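Local structure of putative platelet activating factor (Streptococcus pneumoniae, 2HSJ) at the interface of chains A and B and the interface of chains C and B. The protein probably hydrolyses ester bonds as a GDSL-type lipase/acylhydrolase related to platelet-activating-factor acetylhydrolases. Coordinates in Å, arbitrary orientation; residue numbers count along the deposited sequence, not the author numbering. Chains: chain A/B/C, Putative platelet activating factor.

Contact 1: the interface of chains A and B. Residues chain A 49, 52-53, 199; chain B 27, 30-31.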
ATOM      1  N   PRO A  49      13.293   5.539   9.179  1.00  9.39           N
ATOM      2  CA  PRO A  49      11.866   5.563   8.826  1.00  8.80           C
ATOM      3  C   PRO A  49      11.521   4.460   7.831  1.00  9.38           C
ATOM      4  O   PRO A  49      11.273   4.688   6.634  1.00  9.84           O
ATOM      5  CB  PRO A  49      11.644   6.961   8.213  1.00  9.89           C
ATOM      6  CG  PRO A  49      12.986   7.445   7.797  1.00 11.36           C
ATOM      7  CD  PRO A  49      14.051   6.640   8.558  1.00 10.15           C
ATOM      8  N   GLU A  52       7.895   4.525   5.985  1.00  8.66           N
ATOM      9  CA  GLU A  52       7.660   5.582   4.993  1.00  8.22           C
ATOM     10  C   GLU A  52       8.656   5.545   3.831  1.00  8.36           C
ATOM     11  O   GLU A  52       8.366   6.089   2.769  1.00  9.27           O
ATOM     12  CB  GLU A  52       7.610   6.974   5.674  1.00  8.38           C
ATOM     13  CG  GLU A  52       6.441   7.104   6.639  1.00 10.37           C
ATOM     14  CD  GLU A  52       6.320   8.512   7.211  1.00  9.82           C
ATOM     15  OE1 GLU A  52       5.729   9.389   6.524  1.00  9.42           O
ATOM     16  OE2 GLU A  52       6.898   8.733   8.310  1.00 12.15           O
ATOM     17  N   LEU A  53       9.794   4.872   4.022  1.00  8.61           N
ATOM     18  CA  LEU A  53      10.750   4.787   2.902  1.00  8.39           C
ATOM     19  C   LEU A  53      10.743   3.496   2.101  1.00  8.85           C
ATOM     20  O   LEU A  53      11.102   3.543   0.892  1.00  9.65           O
ATOM     21  CB  LEU A  53      12.176   5.135   3.339  1.00  9.79           C
ATOM     22  CG  LEU A  53      12.304   6.571   3.847  1.00  9.74           C
ATOM     23  CD1 LEU A  53      13.728   6.812   4.334  1.00 12.59           C
ATOM     24  CD2 LEU A  53      11.959   7.623   2.780  1.00 11.64           C
ATOM     25  N   ILE A 199      17.074  12.731   6.216  1.00  8.59           N
ATOM     26  CA  ILE A 199      16.124  11.963   5.412  1.00  8.81           C
ATOM     27  C   ILE A 199      16.681  11.739   3.979  1.00  8.46           C
ATOM     28  O   ILE A 199      16.467  10.665   3.417  1.00  9.78           O
ATOM     29  CB  ILE A 199      14.709  12.625   5.420  1.00  8.93           C
ATOM     30  CG1 ILE A 199      14.090  12.464   6.816  1.00  9.76           C
ATOM     31  CG2 ILE A 199      13.817  12.059   4.351  1.00  9.68           C
ATOM     32  CD1 ILE A 199      13.975  11.010   7.275  1.00 11.33           C
TER
ATOM     33  N   LEU B  27       9.890  13.861   5.221  1.00 10.04           N
ATOM     34  CA  LEU B  27       9.159  12.636   4.937  1.00 10.51           C
ATOM     35  C   LEU B  27       7.794  12.900   4.335  1.00  9.97           C
ATOM     36  O   LEU B  27       7.292  12.103   3.512  1.00 10.70           O
ATOM     37  CB  LEU B  27       8.978  11.809   6.210  1.00 11.15           C
ATOM     38  CG  LEU B  27      10.185  11.014   6.654  1.00 10.53           C
ATOM     39  CD1 LEU B  27       9.832  10.381   8.022  1.00 10.47           C
ATOM     40  CD2 LEU B  27      10.570   9.946   5.635  1.00 12.40           C
ATOM     41  N   ILE B  30       8.431  12.866   0.600  1.00 10.31           N
ATOM     42  CA  ILE B  30       9.008  11.721  -0.097  1.00 10.22           C
ATOM     43  C   ILE B  30       8.473  10.361   0.380  1.00 10.12           C
ATOM     44  O   ILE B  30       8.841   9.329  -0.172  1.00  9.66           O
ATOM     45  CB  ILE B  30      10.564  11.711  -0.073  1.00 10.15           C
ATOM     46  CG1 ILE B  30      11.140  11.406   1.330  1.00 10.72           C
ATOM     47  CG2 ILE B  30      11.124  13.039  -0.670  1.00 11.75           C
ATOM     48  CD1 ILE B  30      12.629  11.011   1.283  1.00 10.03           C
ATOM     49  N   SER B  31       7.596  10.370   1.372  1.00  9.93           N
ATOM     50  CA  SER B  31       7.038   9.085   1.823  1.00  9.67           C
ATOM     51  C   SER B  31       6.451   8.253   0.669  1.00  9.87           C
ATOM     52  O   SER B  31       5.782   8.811  -0.236  1.00 10.49           O
ATOM     53  CB  SER B  31       5.949   9.325   2.845  1.00  9.96           C
ATOM     54  OG  SER B  31       5.288   8.104   3.137  1.00 10.40           O
TER
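B:Leu27 pushes its branched end into a shallow pocket formed by A:Pro49, A:Glu52, A:Leu53 and A:Ile199. Both chains are copies of a GDSL-like lipase/acylhydrolase. This is a mainly apolar patch of a two-fold interface, perhaps that of a dimer. The leucine lies near the end of the long N-terminal helix 3-30 of chain B and buries 64 Å² here. Its two methyls part ways. B:Leu27 CD1 meets the A:Pro49 ring at CB (3.9 Å) and lies 3.4 Å from A:Glu52 OE2. B:Leu27 CD2 lies 3.9 Å from A:Leu53 CD2 and also faces the CD1 methyl of A:Ile199. The A:Leu53 side chain crosses that of B:Leu27 at about a right angle. From the third side, A:Ile199 CD1 comes within 3.8 Å of B:Leu27 CG. A:Glu52 keeps its chain extended beyond CG (chi2 -175°), which lays the carboxylate alongside the CD1 methyl of B:Leu27. A:Glu52 CB also packs on B:Ser31, 3.6 Å from its hydroxyl OG. With CG1 between its backbone N and carbonyl carbon (chi1 71°), B:Ile30 points CD1 at A:Ile199 CG2, a snug 3.5 Å away. The same methyl also touches A:Leu53 CD2. The two isoleucines run past each other in opposite directions.

Contact 2: the interface of chains C and B. Residues chain C 36, 58, 87-88, 213-214; chain B 36, 87.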
ATOM      1  N   ASN C  36      -8.234  -1.169   0.400  0.50 11.48           N
ATOM      2  CA  ASN C  36      -8.911  -0.266   1.323  0.50 11.74           C
ATOM      3  C   ASN C  36     -10.389  -0.355   1.027  0.50 10.73           C
ATOM      4  O   ASN C  36     -11.244  -0.376   1.932  0.50 10.37           O
ATOM      5  CB  ASN C  36      -8.435   1.176   1.120  0.50 13.00           C
ATOM      6  CG  ASN C  36      -9.126   2.156   2.045  0.50 15.10           C
ATOM      7  OD1 ASN C  36     -10.035   2.892   1.644  0.50 20.10           O
ATOM      8  ND2 ASN C  36      -8.691   2.180   3.305  0.50 18.74           N
ATOM      9  N   LYS C  58      -6.058   5.822  -2.503  1.00 10.23           N
ATOM     10  CA  LYS C  58      -6.722   4.649  -1.887  1.00 11.78           C
ATOM     11  C   LYS C  58      -6.540   3.473  -2.816  1.00 13.09           C
ATOM     12  O   LYS C  58      -6.599   3.630  -4.039  1.00 14.55           O
ATOM     13  CB  LYS C  58      -8.217   4.875  -1.688  1.00 12.89           C
ATOM     14  CG  LYS C  58      -8.507   5.797  -0.552  1.00 14.52           C
ATOM     15  CD  LYS C  58      -9.983   5.843  -0.269  1.00 17.16           C
ATOM     16  CE  LYS C  58     -10.261   6.695   0.950  1.00 16.26           C
ATOM     17  NZ  LYS C  58      -9.694   6.032   2.177  1.00 17.36           N
ATOM     18  N   ASP C  87     -11.981  -1.001   4.589  1.00  9.79           N
ATOM     19  CA  ASP C  87     -12.798   0.074   5.150  1.00 10.39           C
ATOM     20  C   ASP C  87     -14.202   0.035   4.604  1.00 10.46           C
ATOM     21  O   ASP C  87     -15.152   0.216   5.344  1.00 10.32           O
ATOM     22  CB  ASP C  87     -12.168   1.427   4.856  1.00 10.46           C
ATOM     23  CG  ASP C  87     -10.906   1.669   5.677  1.00 14.82           C
ATOM     24  OD1 ASP C  87     -10.960   1.395   6.890  1.00 17.20           O
ATOM     25  OD2 ASP C  87      -9.873   2.116   5.105  1.00 21.37           O
ATOM     26  N   LYS C  88     -14.327  -0.138   3.278  1.00  9.03           N
ATOM     27  CA  LYS C  88     -15.616  -0.034   2.614  1.00  9.57           C
ATOM     28  C   LYS C  88     -15.730  -1.050   1.526  1.00  9.46           C
ATOM     29  O   LYS C  88     -14.761  -1.332   0.823  1.00  9.76           O
ATOM     30  CB  LYS C  88     -15.840   1.351   1.988  1.00 11.14           C
ATOM     31  CG  LYS C  88     -15.856   2.455   3.067  1.00 12.86           C
ATOM     32  CD  LYS C  88     -15.891   3.837   2.463  1.00 16.26           C
ATOM     33  CE  LYS C  88     -16.007   4.885   3.585  1.00 18.90           C
ATOM     34  NZ  LYS C  88     -14.885   4.849   4.578  1.00 21.64           N
ATOM     35  N   LEU C 213     -16.328   7.754  -0.286  1.00 18.53           N
ATOM     36  CA  LEU C 213     -15.041   7.030  -0.092  1.00 20.63           C
ATOM     37  C   LEU C 213     -14.381   7.208   1.269  1.00 22.50           C
ATOM     38  O   LEU C 213     -13.504   6.433   1.633  1.00 21.67           O
ATOM     39  CB  LEU C 213     -14.020   7.412  -1.167  1.00 21.43           C
ATOM     40  CG  LEU C 213     -14.388   7.063  -2.600  1.00 21.07           C
ATOM     41  CD1 LEU C 213     -13.315   7.636  -3.568  1.00 22.75           C
ATOM     42  CD2 LEU C 213     -14.531   5.600  -2.804  1.00 20.38           C
ATOM     43  N   TYR C 214     -14.806   8.229   2.007  1.00 24.34           N
ATOM     44  CA  TYR C 214     -14.217   8.545   3.314  1.00 27.13           C
ATOM     45  C   TYR C 214     -15.193   8.214   4.422  1.00 27.81           C
ATOM     46  O   TYR C 214     -14.848   7.481   5.354  1.00 29.58           O
ATOM     47  CB  TYR C 214     -13.768  10.012   3.364  1.00 27.61           C
ATOM     48  CG  TYR C 214     -12.743  10.283   2.297  1.00 28.65           C
ATOM     49  CD1 TYR C 214     -11.376  10.224   2.574  1.00 28.94           C
ATOM     50  CD2 TYR C 214     -13.144  10.533   0.983  1.00 27.30           C
ATOM     51  CE1 TYR C 214     -10.441  10.441   1.565  1.00 30.42           C
ATOM     52  CE2 TYR C 214     -12.229  10.745  -0.021  1.00 28.44           C
ATOM     53  CZ  TYR C 214     -10.885  10.703   0.269  1.00 29.95           C
ATOM     54  OH  TYR C 214      -9.996  10.937  -0.757  1.00 32.26           O
ATOM     55  OXT TYR C 214     -16.337   8.665   4.403  1.00 29.62           O
TER
ATOM     56  N   ASN B  36      -3.554   6.233   5.948  1.00 11.07           N
ATOM     57  CA  ASN B  36      -4.990   6.136   6.149  1.00 11.24           C
ATOM     58  C   ASN B  36      -5.365   6.823   7.459  1.00 10.74           C
ATOM     59  O   ASN B  36      -6.409   7.484   7.561  1.00 10.59           O
ATOM     60  CB  ASN B  36      -5.427   4.672   6.118  1.00 10.57           C
ATOM     61  CG  ASN B  36      -6.917   4.507   6.353  1.00 12.22           C
ATOM     62  OD1 ASN B  36      -7.342   4.193   7.475  1.00 13.20           O
ATOM     63  ND2 ASN B  36      -7.737   4.757   5.300  1.00 11.84           N
ATOM     64  N   ASP B  87      -8.130   9.276   6.094  1.00 10.72           N
ATOM     65  CA  ASP B  87      -9.471   9.052   6.636  1.00 11.26           C
ATOM     66  C   ASP B  87      -9.636   9.689   8.014  1.00 11.31           C
ATOM     67  O   ASP B  87     -10.683  10.289   8.307  1.00 12.09           O
ATOM     68  CB  ASP B  87      -9.754   7.541   6.722  1.00 10.97           C
ATOM     69  CG  ASP B  87     -10.228   6.956   5.403  1.00 17.04           C
ATOM     70  OD1 ASP B  87     -10.276   7.701   4.377  1.00 20.36           O
ATOM     71  OD2 ASP B  87     -10.587   5.749   5.392  1.00 20.85           O
TER
HETATM   72  O   HOH W   1      -6.840   5.923   2.834  1.00 16.51           O
HETATM   73  O   HOH W   2     -12.255   4.716   3.648  1.00 22.85           O
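The carboxylate of B:Asp87 stands steeply against the ring of C:Tyr214, their planes 72° apart. One face of the ring carries the CE methylene of C:Lys58, set toward the rim. B:Asp87 OD1 comes in at the rim, on the same side as the lysine methylene, 3.3 Å from C:Tyr214 CD1. Nearby, the carboxylate of C:Asp87 and the amide of B:Asn36 are nearly parallel, 15° apart, and approach from opposite directions. The amides of C:Asn36 and B:Asn36 meet obliquely, ND2 beside ND2. The main link is a salt bridge and hydrogen bond from C:Lys58 NZ to B:Asp87 OD1, 2.8 Å long. The ammonium comes from the syn side but lies 33° out of the carboxylate plane. A bend at chi4 turns it there from the ring face. C:Asn36 OD1 also accepts from C:Lys58 NZ at 3.2 Å, with the donor above the carbonyl plane. Water 1 joins this lysine to B:Asn36 ND2. Water 2 lies 2.6 Å from B:Asp87 OD2 and also contacts both lysines and C:Leu213 O. C:Lys88 NZ bonds to C:Tyr214 O, in the C-terminal carboxylate, at 2.7 Å. It would add positive charge near B:Asp87. C:Asn36, C:Lys58 and C:Asp87 sit just before strands 37-41, 60-64 and 88-92. The site therefore lies at the N-terminal strand ends, away from the usual GDSL catalytic end, beside the C-terminus.

Contact 3: the interface of chains C and B. Residues chain C 86-87, 124; chain B 58, 211, 214.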
ATOM      1  N   VAL C  86     -10.424  -3.840   5.402  1.00 10.72           N
ATOM      2  CA  VAL C  86     -11.292  -3.307   4.359  1.00 10.02           C
ATOM      3  C   VAL C  86     -12.172  -2.251   4.995  1.00 10.41           C
ATOM      4  O   VAL C  86     -13.019  -2.549   5.847  1.00  9.53           O
ATOM      5  CB  VAL C  86     -12.163  -4.392   3.735  1.00  9.87           C
ATOM      6  CG1 VAL C  86     -12.964  -3.820   2.595  1.00 10.55           C
ATOM      7  CG2 VAL C  86     -11.295  -5.564   3.257  1.00 10.75           C
ATOM      8  N   ASP C  87     -11.981  -1.001   4.589  1.00  9.79           N
ATOM      9  CA  ASP C  87     -12.798   0.074   5.150  1.00 10.39           C
ATOM     10  C   ASP C  87     -14.202   0.035   4.604  1.00 10.46           C
ATOM     11  O   ASP C  87     -15.152   0.216   5.344  1.00 10.32           O
ATOM     12  CB  ASP C  87     -12.168   1.427   4.856  1.00 10.46           C
ATOM     13  CG  ASP C  87     -10.906   1.669   5.677  1.00 14.82           C
ATOM     14  OD1 ASP C  87     -10.960   1.395   6.890  1.00 17.20           O
ATOM     15  OD2 ASP C  87      -9.873   2.116   5.105  1.00 21.37           O
ATOM     16  N   LEU C 124     -16.295  -4.403  11.080  1.00 11.14           N
ATOM     17  CA  LEU C 124     -16.060  -2.954  11.134  1.00 11.30           C
ATOM     18  C   LEU C 124     -16.090  -2.333   9.753  1.00 10.96           C
ATOM     19  O   LEU C 124     -15.922  -1.126   9.612  1.00 11.35           O
ATOM     20  CB  LEU C 124     -14.728  -2.637  11.829  1.00 12.11           C
ATOM     21  CG  LEU C 124     -14.638  -3.136  13.280  1.00 12.79           C
ATOM     22  CD1 LEU C 124     -13.204  -3.050  13.833  1.00 15.80           C
ATOM     23  CD2 LEU C 124     -15.590  -2.353  14.141  1.00 17.21           C
TER
ATOM     24  N   LYS B  58      -3.956  -1.693   7.784  1.00 12.85           N
ATOM     25  CA  LYS B  58      -4.385  -0.303   7.738  1.00 12.78           C
ATOM     26  C   LYS B  58      -3.117   0.503   7.994  1.00 12.66           C
ATOM     27  O   LYS B  58      -2.435   0.292   9.018  1.00 14.25           O
ATOM     28  CB  LYS B  58      -5.409  -0.049   8.854  1.00 13.18           C
ATOM     29  CG  LYS B  58      -5.919   1.365   8.939  1.00 15.10           C
ATOM     30  CD  LYS B  58      -7.082   1.459   9.928  1.00 16.97           C
ATOM     31  CE  LYS B  58      -8.406   1.029   9.335  1.00 16.48           C
ATOM     32  NZ  LYS B  58      -9.104   2.167   8.679  1.00 18.71           N
ATOM     33  N   ASP B 211     -11.859  -0.015  17.412  1.00 16.20           N
ATOM     34  CA  ASP B 211     -13.115   0.252  16.717  1.00 17.08           C
ATOM     35  C   ASP B 211     -13.149   1.632  16.110  1.00 16.83           C
ATOM     36  O   ASP B 211     -13.843   1.861  15.101  1.00 17.34           O
ATOM     37  CB  ASP B 211     -14.316   0.091  17.644  1.00 18.11           C
ATOM     38  CG  ASP B 211     -14.695  -1.369  17.874  1.00 20.61           C
ATOM     39  OD1 ASP B 211     -13.944  -2.298  17.484  1.00 23.90           O
ATOM     40  OD2 ASP B 211     -15.765  -1.594  18.476  1.00 27.34           O
ATOM     41  N   TYR B 214     -12.114   2.601  12.325  1.00 16.51           N
ATOM     42  CA  TYR B 214     -13.011   2.364  11.206  1.00 18.32           C
ATOM     43  C   TYR B 214     -14.164   3.366  11.185  1.00 19.89           C
ATOM     44  O   TYR B 214     -14.837   3.553  12.173  1.00 22.14           O
ATOM     45  CB  TYR B 214     -13.519   0.910  11.236  1.00 17.43           C
ATOM     46  CG  TYR B 214     -12.423  -0.054  10.860  1.00 17.58           C
ATOM     47  CD1 TYR B 214     -12.267  -0.471   9.536  1.00 17.04           C
ATOM     48  CD2 TYR B 214     -11.539  -0.545  11.819  1.00 15.69           C
ATOM     49  CE1 TYR B 214     -11.267  -1.327   9.179  1.00 17.86           C
ATOM     50  CE2 TYR B 214     -10.513  -1.406  11.460  1.00 17.85           C
ATOM     51  CZ  TYR B 214     -10.385  -1.780  10.143  1.00 16.73           C
ATOM     52  OH  TYR B 214      -9.401  -2.656   9.760  1.00 19.52           O
ATOM     53  OXT TYR B 214     -14.450   4.006  10.163  1.00 23.49           O
TER
HETATM   54  O   HOH W   3     -13.544   3.092   7.981  1.00 30.37           O
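C:Leu124 packs over one face of the ring of B:Tyr214, the C-terminal residue of this GDSL-like family member. This is the tight part of the contact. C:Leu124 CB makes a CH-pi contact, 4.0 Å from the centroid of the B:Tyr214 ring and offset toward the rim. C:Leu124 CD1 continues along the ring to B:Tyr214 CD2, 3.6 Å away. Backbone O of C:Leu124 rests against B:Tyr214 CB. On the opposite face, CE of B:Lys58 lies 3.5 Å above the plane, toward the rim. The tyrosine is thus held between a side chain of the partner and one of its own chain. B:Lys58 bends at chi3 (-81°) and chi4 (-88°), which brings its ammonium past the ring to C:Asp87. There B:Lys58 NZ forms a salt bridge and hydrogen bond with C:Asp87 OD1 at 2.7 Å, on the syn lone pair. Toward B:Asp211 the contact is less intimate: its carboxylate OD1 is 3.7 Å from C:Leu124 CD2. The solvent side is bridged by water. Water 3 lies 2.5 Å from B:Tyr214 OXT in the C-terminal carboxylate and makes a longer contact, 3.3 Å, with C:Asp87 OD1.

Contacts 2 and 3 are neighbouring patches of one two-fold interface, with C-alpha centres about 8 Å apart, and share C:Asp87. Their Lys58-Asp87 salt bridges are symmetry twins, although the lysine chains bend differently. Contact 1 belongs to a separate two-fold interface. Its C-alpha centre is about 22 Å from that of contact 2 and 25 Å from that of contact 3. It uses the end of the long N-terminal helix and is largely apolar, whereas contacts 2 and 3 use strand-leading loops and the C-terminus. Chain B takes part in both interfaces, consistent with a dimer of dimers in the four-copy deposited assembly. The structure alone does not show whether this tetramer forms in the cell.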